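Local coordinates for protein putative short-chain dehydrogenase/reductase (Burkholderia xenovorans, PDB 5IZ4) that binds ADP in a Rossmann-type nucleotide pocket and is probably an NADPH-dependent short-chain dehydrogenase/reductase, perhaps acting on 3-oxoacyl-[acyl-carrier-protein], at residues T56-C61 against A66-F71; G76-C81 against M135-V140. All blocks are in the same frame, centred on the assembly; numbering follows the deposited sequence.

Contact 1. Residues T56-C61 against A66-F71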
ATOM      1  N   THR A  56       5.505 -39.728   0.539  1.00 28.05           N
ATOM      2  CA  THR A  56       4.104 -39.778   0.940  1.00 27.02           C
ATOM      3  C   THR A  56       3.271 -38.794   0.131  1.00 26.67           C
ATOM      4  O   THR A  56       2.166 -39.128  -0.314  1.00 25.92           O
ATOM      5  CB  THR A  56       3.984 -39.493   2.434  1.00 28.90           C
ATOM      6  OG1 THR A  56       4.739 -40.469   3.162  1.00 36.33           O
ATOM      7  CG2 THR A  56       2.527 -39.552   2.882  1.00 32.69           C
ATOM      8  N   VAL A  57       3.785 -37.574  -0.063  1.00 23.04           N
ATOM      9  CA  VAL A  57       3.104 -36.603  -0.920  1.00 23.34           C
ATOM     10  C   VAL A  57       2.894 -37.182  -2.314  1.00 24.93           C
ATOM     11  O   VAL A  57       1.803 -37.071  -2.889  1.00 22.30           O
ATOM     12  CB  VAL A  57       3.888 -35.275  -0.970  1.00 24.95           C
ATOM     13  CG1 VAL A  57       3.270 -34.308  -2.007  1.00 23.11           C
ATOM     14  CG2 VAL A  57       3.923 -34.633   0.409  1.00 21.88           C
ATOM     15  N   GLU A  58       3.927 -37.825  -2.872  1.00 23.76           N
ATOM     16  CA  GLU A  58       3.785 -38.417  -4.199  1.00 26.81           C
ATOM     17  C   GLU A  58       2.706 -39.488  -4.212  1.00 25.52           C
ATOM     18  O   GLU A  58       1.897 -39.550  -5.147  1.00 24.38           O
ATOM     19  CB  GLU A  58       5.110 -39.003  -4.692  1.00 25.39           C
ATOM     20  CG  GLU A  58       4.940 -39.715  -6.030  1.00 32.39           C
ATOM     21  CD  GLU A  58       6.230 -40.296  -6.604  1.00 39.69           C
ATOM     22  OE1 GLU A  58       6.475 -40.084  -7.815  1.00 31.97           O
ATOM     23  OE2 GLU A  58       6.988 -40.964  -5.864  1.00 32.75           O
ATOM     24  N   ALA A  59       2.681 -40.347  -3.186  1.00 24.46           N
ATOM     25  CA  ALA A  59       1.676 -41.403  -3.135  1.00 27.93           C
ATOM     26  C   ALA A  59       0.273 -40.816  -3.112  1.00 26.94           C
ATOM     27  O   ALA A  59      -0.638 -41.331  -3.771  1.00 27.87           O
ATOM     28  CB  ALA A  59       1.902 -42.294  -1.913  1.00 29.89           C
ATOM     29  N   LEU A  60       0.084 -39.731  -2.367  1.00 24.14           N
ATOM     30  CA  LEU A  60      -1.233 -39.103  -2.309  1.00 23.69           C
ATOM     31  C   LEU A  60      -1.611 -38.461  -3.642  1.00 22.60           C
ATOM     32  O   LEU A  60      -2.782 -38.505  -4.048  1.00 24.50           O
ATOM     33  CB  LEU A  60      -1.258 -38.069  -1.187  1.00 27.74           C
ATOM     34  CG  LEU A  60      -1.150 -38.632   0.227  1.00 30.47           C
ATOM     35  CD1 LEU A  60      -1.032 -37.487   1.220  1.00 31.96           C
ATOM     36  CD2 LEU A  60      -2.347 -39.511   0.542  1.00 35.45           C
ATOM     37  N   CYS A  61      -0.641 -37.848  -4.326  1.00 24.92           N
ATOM     38  CA  CYS A  61      -0.920 -37.238  -5.625  1.00 22.44           C
ATOM     39  C   CYS A  61      -1.269 -38.292  -6.668  1.00 27.01           C
ATOM     40  O   CYS A  61      -2.133 -38.064  -7.527  1.00 24.99           O
ATOM     41  CB  CYS A  61       0.276 -36.409  -6.091  1.00 21.72           C
ATOM     42  SG  CYS A  61       0.550 -34.908  -5.162  1.00 23.10           S
ATOM     43  N   ALA A  66      -2.831 -38.215 -10.471  1.00 28.54           N
ATOM     44  CA  ALA A  66      -1.842 -37.439 -11.208  1.00 25.82           C
ATOM     45  C   ALA A  66      -0.611 -38.262 -11.558  1.00 26.62           C
ATOM     46  O   ALA A  66      -0.138 -39.075 -10.756  1.00 27.40           O
ATOM     47  CB  ALA A  66      -1.392 -36.228 -10.394  1.00 27.41           C
ATOM     48  N   GLN A  67      -0.078 -38.023 -12.757  1.00 24.31           N
ATOM     49  CA  GLN A  67       1.299 -38.401 -13.036  1.00 26.92           C
ATOM     50  C   GLN A  67       2.244 -37.575 -12.173  1.00 27.90           C
ATOM     51  O   GLN A  67       2.005 -36.391 -11.918  1.00 26.54           O
ATOM     52  CB  GLN A  67       1.626 -38.195 -14.508  1.00 28.54           C
ATOM     53  CG  GLN A  67       0.866 -39.094 -15.447  1.00 35.33           C
ATOM     54  CD  GLN A  67       1.178 -38.771 -16.888  1.00 39.86           C
ATOM     55  OE1 GLN A  67       2.280 -39.031 -17.367  1.00 49.30           O
ATOM     56  NE2 GLN A  67       0.215 -38.171 -17.580  1.00 37.63           N
ATOM     57  N   THR A  68       3.338 -38.200 -11.737  1.00 24.28           N
ATOM     58  CA  THR A  68       4.228 -37.576 -10.768  1.00 22.52           C
ATOM     59  C   THR A  68       5.679 -37.816 -11.150  1.00 28.01           C
ATOM     60  O   THR A  68       6.012 -38.752 -11.884  1.00 29.59           O
ATOM     61  CB  THR A  68       4.015 -38.124  -9.348  1.00 25.48           C
ATOM     62  OG1 THR A  68       4.249 -39.540  -9.345  1.00 26.04           O
ATOM     63  CG2 THR A  68       2.607 -37.840  -8.850  1.00 21.75           C
ATOM     64  N   LEU A  69       6.541 -36.958 -10.612  1.00 26.39           N
ATOM     65  CA  LEU A  69       7.964 -37.250 -10.502  1.00 30.22           C
ATOM     66  C   LEU A  69       8.473 -36.488  -9.290  1.00 28.08           C
ATOM     67  O   LEU A  69       7.932 -35.441  -8.944  1.00 28.21           O
ATOM     68  CB  LEU A  69       8.744 -36.874 -11.772  1.00 35.26           C
ATOM     69  CG  LEU A  69       9.063 -35.442 -12.206  1.00 34.54           C
ATOM     70  CD1 LEU A  69      10.194 -34.815 -11.391  1.00 31.17           C
ATOM     71  CD2 LEU A  69       9.446 -35.466 -13.676  1.00 37.61           C
ATOM     72  N   ILE A  70       9.498 -37.021  -8.635  1.00 24.36           N
ATOM     73  CA  ILE A  70      10.135 -36.338  -7.515  1.00 21.54           C
ATOM     74  C   ILE A  70      11.509 -35.896  -7.968  1.00 22.11           C
ATOM     75  O   ILE A  70      12.263 -36.690  -8.549  1.00 26.62           O
ATOM     76  CB  ILE A  70      10.246 -37.238  -6.271  1.00 30.37           C
ATOM     77  CG1 ILE A  70       8.867 -37.678  -5.782  1.00 29.94           C
ATOM     78  CG2 ILE A  70      10.995 -36.514  -5.163  1.00 34.27           C
ATOM     79  CD1 ILE A  70       8.932 -38.542  -4.532  1.00 30.19           C
ATOM     80  N   PHE A  71      11.853 -34.642  -7.692  1.00 21.99           N
ATOM     81  CA  PHE A  71      13.218 -34.188  -7.907  1.00 25.49           C
ATOM     82  C   PHE A  71      13.798 -33.652  -6.606  1.00 25.60           C
ATOM     83  O   PHE A  71      13.080 -33.091  -5.769  1.00 28.52           O
ATOM     84  CB  PHE A  71      13.292 -33.123  -9.026  1.00 25.06           C
ATOM     85  CG  PHE A  71      12.573 -31.832  -8.714  1.00 23.21           C
ATOM     86  CD1 PHE A  71      13.222 -30.799  -8.045  1.00 22.98           C
ATOM     87  CD2 PHE A  71      11.262 -31.634  -9.126  1.00 23.80           C
ATOM     88  CE1 PHE A  71      12.566 -29.600  -7.777  1.00 22.65           C
ATOM     89  CE2 PHE A  71      10.601 -30.440  -8.859  1.00 25.53           C
ATOM     90  CZ  PHE A  71      11.256 -29.420  -8.189  1.00 26.69           C
TER
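Glu58 reaches from helix 51-63 to Thr68 and Ile70 on strand 68-72. Its CB lies 3.9 Å from CD1 of Ile70. CG sits 3.4 Å from OG1 of Thr68. CG is anti to the backbone N (chi1 176°) and the chain stays extended to CD, which carries the carboxylate over to the strand. There the two oxygens part. OE1 accepts a hydrogen bond of 2.8 Å from OG1 of Thr68, on its anti side and 22° out of the carboxylate plane. OE2 lies against the apolar end of Ile70, 3.4 Å from CD1. Thr68 OG1 also has a weak hydrogen bond with Arg62, just beyond the segment. The Thr68 methyl CG2 packs 3.9 Å from CB of Cys61. Where the helix hands over to the strand, the backbone closes the connection: Ala66 N donates to Cys61 O at 3.0 Å. Cys61 and Ala66 both also touch Ala35 of helix 25-36. The axes of helix residues 56-61 and strand residues 68-71 run nearly antiparallel, at 167°, and approach to 9.0 Å. This is the return from helix to strand in the beta-alpha-beta unit 40-45, 51-63, 68-72 of a Rossmann fold, ending on an outermost strand of the chain's sheet.

Contact 2. Residues G76-C81 against M135-V140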
ATOM      1  N   GLY A  76      18.929 -22.924  -3.368  1.00 20.81           N
ATOM      2  CA  GLY A  76      20.009 -21.962  -3.266  1.00 22.16           C
ATOM      3  C   GLY A  76      21.157 -22.224  -4.224  1.00 21.69           C
ATOM      4  O   GLY A  76      21.985 -21.335  -4.453  1.00 22.17           O
ATOM      5  N   LYS A  77      21.234 -23.432  -4.779  1.00 21.67           N
ATOM      6  CA  LYS A  77      22.268 -23.783  -5.742  1.00 22.73           C
ATOM      7  C   LYS A  77      21.674 -23.688  -7.139  1.00 22.71           C
ATOM      8  O   LYS A  77      20.752 -24.436  -7.474  1.00 21.48           O
ATOM      9  CB  LYS A  77      22.812 -25.190  -5.480  1.00 23.77           C
ATOM     10  CG  LYS A  77      23.482 -25.340  -4.134  1.00 27.11           C
ATOM     11  CD  LYS A  77      24.161 -26.698  -4.001  1.00 32.17           C
ATOM     12  CE  LYS A  77      25.024 -26.746  -2.765  1.00 34.26           C
ATOM     13  NZ  LYS A  77      25.719 -28.052  -2.682  1.00 41.93           N
ATOM     14  N   ASP A  78      22.214 -22.788  -7.960  1.00 22.22           N
ATOM     15  CA  ASP A  78      21.634 -22.589  -9.284  1.00 21.05           C
ATOM     16  C   ASP A  78      21.645 -23.872 -10.102  1.00 21.55           C
ATOM     17  O   ASP A  78      20.711 -24.132 -10.868  1.00 22.15           O
ATOM     18  CB  ASP A  78      22.369 -21.489 -10.040  1.00 20.58           C
ATOM     19  CG  ASP A  78      21.659 -21.109 -11.311  1.00 22.98           C
ATOM     20  OD1 ASP A  78      20.528 -20.601 -11.187  1.00 24.16           O
ATOM     21  OD2 ASP A  78      22.211 -21.316 -12.411  1.00 24.58           O
ATOM     22  N   ALA A  79      22.708 -24.680  -9.978  1.00 19.79           N
ATOM     23  CA  ALA A  79      22.784 -25.912 -10.759  1.00 22.02           C
ATOM     24  C   ALA A  79      21.660 -26.868 -10.383  1.00 23.47           C
ATOM     25  O   ALA A  79      21.168 -27.619 -11.233  1.00 24.53           O
ATOM     26  CB  ALA A  79      24.141 -26.596 -10.563  1.00 21.92           C
ATOM     27  N   ASP A  80      21.270 -26.883  -9.104  1.00 21.87           N
ATOM     28  CA  ASP A  80      20.177 -27.751  -8.676  1.00 19.09           C
ATOM     29  C   ASP A  80      18.866 -27.330  -9.328  1.00 23.97           C
ATOM     30  O   ASP A  80      18.055 -28.183  -9.707  1.00 22.42           O
ATOM     31  CB  ASP A  80      20.039 -27.724  -7.151  1.00 23.17           C
ATOM     32  CG  ASP A  80      21.050 -28.630  -6.447  1.00 24.83           C
ATOM     33  OD1 ASP A  80      22.076 -28.983  -7.059  1.00 25.33           O
ATOM     34  OD2 ASP A  80      20.814 -28.983  -5.271  1.00 25.44           O
ATOM     35  N   CYS A  81      18.652 -26.017  -9.469  1.00 23.89           N
ATOM     36  CA  CYS A  81      17.446 -25.521 -10.130  1.00 17.82           C
ATOM     37  C   CYS A  81      17.441 -25.910 -11.600  1.00 20.69           C
ATOM     38  O   CYS A  81      16.422 -26.375 -12.122  1.00 21.58           O
ATOM     39  CB  CYS A  81      17.343 -24.001  -9.980  1.00 17.88           C
ATOM     40  SG  CYS A  81      17.209 -23.406  -8.291  1.00 21.77           S
ATOM     41  N   MET A 135      15.097 -20.609  -9.229  1.00 17.03           N
ATOM     42  CA  MET A 135      14.133 -21.597  -9.701  1.00 17.70           C
ATOM     43  C   MET A 135      13.247 -21.002 -10.787  1.00 19.37           C
ATOM     44  O   MET A 135      13.013 -21.625 -11.831  1.00 18.07           O
ATOM     45  CB  MET A 135      13.284 -22.095  -8.528  1.00 18.02           C
ATOM     46  CG  MET A 135      12.507 -23.354  -8.836  1.00 21.76           C
ATOM     47  SD  MET A 135      13.623 -24.750  -9.138  1.00 22.95           S
ATOM     48  CE  MET A 135      12.553 -25.763 -10.156  1.00 25.48           C
ATOM     49  N   THR A 136      12.756 -19.784 -10.555  1.00 17.79           N
ATOM     50  CA  THR A 136      11.913 -19.114 -11.537  1.00 16.38           C
ATOM     51  C   THR A 136      12.663 -18.913 -12.846  1.00 17.26           C
ATOM     52  O   THR A 136      12.153 -19.250 -13.921  1.00 17.60           O
ATOM     53  CB  THR A 136      11.431 -17.775 -10.986  1.00 16.90           C
ATOM     54  OG1 THR A 136      10.704 -17.978  -9.763  1.00 18.53           O
ATOM     55  CG2 THR A 136      10.512 -17.113 -11.991  1.00 16.98           C
ATOM     56  N   ARG A 137      13.891 -18.385 -12.766  1.00 16.71           N
ATOM     57  CA  ARG A 137      14.710 -18.189 -13.961  1.00 16.15           C
ATOM     58  C   ARG A 137      14.908 -19.489 -14.726  1.00 20.47           C
ATOM     59  O   ARG A 137      14.843 -19.504 -15.963  1.00 18.42           O
ATOM     60  CB  ARG A 137      16.072 -17.594 -13.589  1.00 16.82           C
ATOM     61  CG  ARG A 137      17.041 -17.521 -14.778  1.00 21.28           C
ATOM     62  CD  ARG A 137      18.372 -16.816 -14.438  1.00 22.82           C
ATOM     63  NE  ARG A 137      19.147 -17.527 -13.416  1.00 19.72           N
ATOM     64  CZ  ARG A 137      20.213 -17.026 -12.802  1.00 21.29           C
ATOM     65  NH1 ARG A 137      20.653 -15.811 -13.113  1.00 18.83           N
ATOM     66  NH2 ARG A 137      20.851 -17.749 -11.882  1.00 22.03           N
ATOM     67  N   ALA A 138      15.178 -20.591 -14.012  1.00 16.63           N
ATOM     68  CA  ALA A 138      15.414 -21.861 -14.692  1.00 19.68           C
ATOM     69  C   ALA A 138      14.181 -22.332 -15.455  1.00 20.51           C
ATOM     70  O   ALA A 138      14.307 -22.925 -16.534  1.00 19.14           O
ATOM     71  CB  ALA A 138      15.856 -22.929 -13.685  1.00 20.37           C
ATOM     72  N   ALA A 139      12.989 -22.041 -14.931  1.00 19.02           N
ATOM     73  CA  ALA A 139      11.721 -22.466 -15.510  1.00 21.21           C
ATOM     74  C   ALA A 139      11.191 -21.527 -16.584  1.00 24.06           C
ATOM     75  O   ALA A 139      10.294 -21.930 -17.337  1.00 19.27           O
ATOM     76  CB  ALA A 139      10.656 -22.593 -14.413  1.00 18.62           C
ATOM     77  N   VAL A 140      11.731 -20.308 -16.681  1.00 19.84           N
ATOM     78  CA  VAL A 140      11.150 -19.301 -17.582  1.00 20.65           C
ATOM     79  C   VAL A 140      11.095 -19.770 -19.032  1.00 25.24           C
ATOM     80  O   VAL A 140      10.045 -19.578 -19.677  1.00 19.39           O
ATOM     81  CB  VAL A 140      11.898 -17.962 -17.419  1.00 17.34           C
ATOM     82  CG1 VAL A 140      11.805 -17.132 -18.692  1.00 18.57           C
ATOM     83  CG2 VAL A 140      11.359 -17.183 -16.224  1.00 19.89           C
TER
HETATM   84  O   HOH W   1      18.429 -20.363 -12.848  1.00 18.15           O
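Asp78 and Arg137 form the charged part of this helix-helix contact. Arg137 NH2 donates to Asp78 OD1 in a salt bridge of 3.0 Å, with an N-H...O angle of 161°. The oxygen lies at the guanidinium edge, close to its plane. The carboxylate is turned 82° to that plane, and NH2 meets OD1 from above the carboxylate. A water makes a second link. It donates to Asp78 OD1 at 2.7 Å and accepts from Arg137 NE at 3.0 Å. A bend at chi3 (63°) brings the guanidinium round to the aspartate. Its NH1 is bound by the carbonyls of Phe113 and Ile116 of the second subunit, so the arginine also links helix 118-146 to that subunit.

The apolar part centres on Cys81. Its CB lies 3.9 Å from SD of Met135 and 4.1 Å from CB of Ala138. Its SG sits 3.6 Å from Met135 N, against the helix backbone. Met135 continues inward to Val18 and Thr20 of strand 16-20 and to Leu98 and Asn100 of strand 97-100. The arrangement is that of neighbouring helices, 78-92 and 118-146, on one side of an SDR Rossmann sheet, the first starting just after the ADP-binding residues Asp74 and Val75.

Contact 1 closes before contact 2 opens along the chain. Strand 68-72 belongs to the first, and helix 78-92, next in order, belongs to the second. The connection between them carries Asp74 and Val75, which bind ADP. The contact centres are 21 Å apart; their nearest atoms come within about 4 Å without touching. Phe71, at the end of segment 66-71, packs on Ala84 and Met87 of helix 78-92. Contact 1 lies at the 68-72 edge of the parallel sheet. In contact 2, helix 78-92 meets helix 118-146, which packs on strands 16-20 and 97-100. Thr68 and Ile70 face helix 51-63, while Leu69 and Phe71 face helix 78-92, so these two helices lie on opposite faces of strand 68-72.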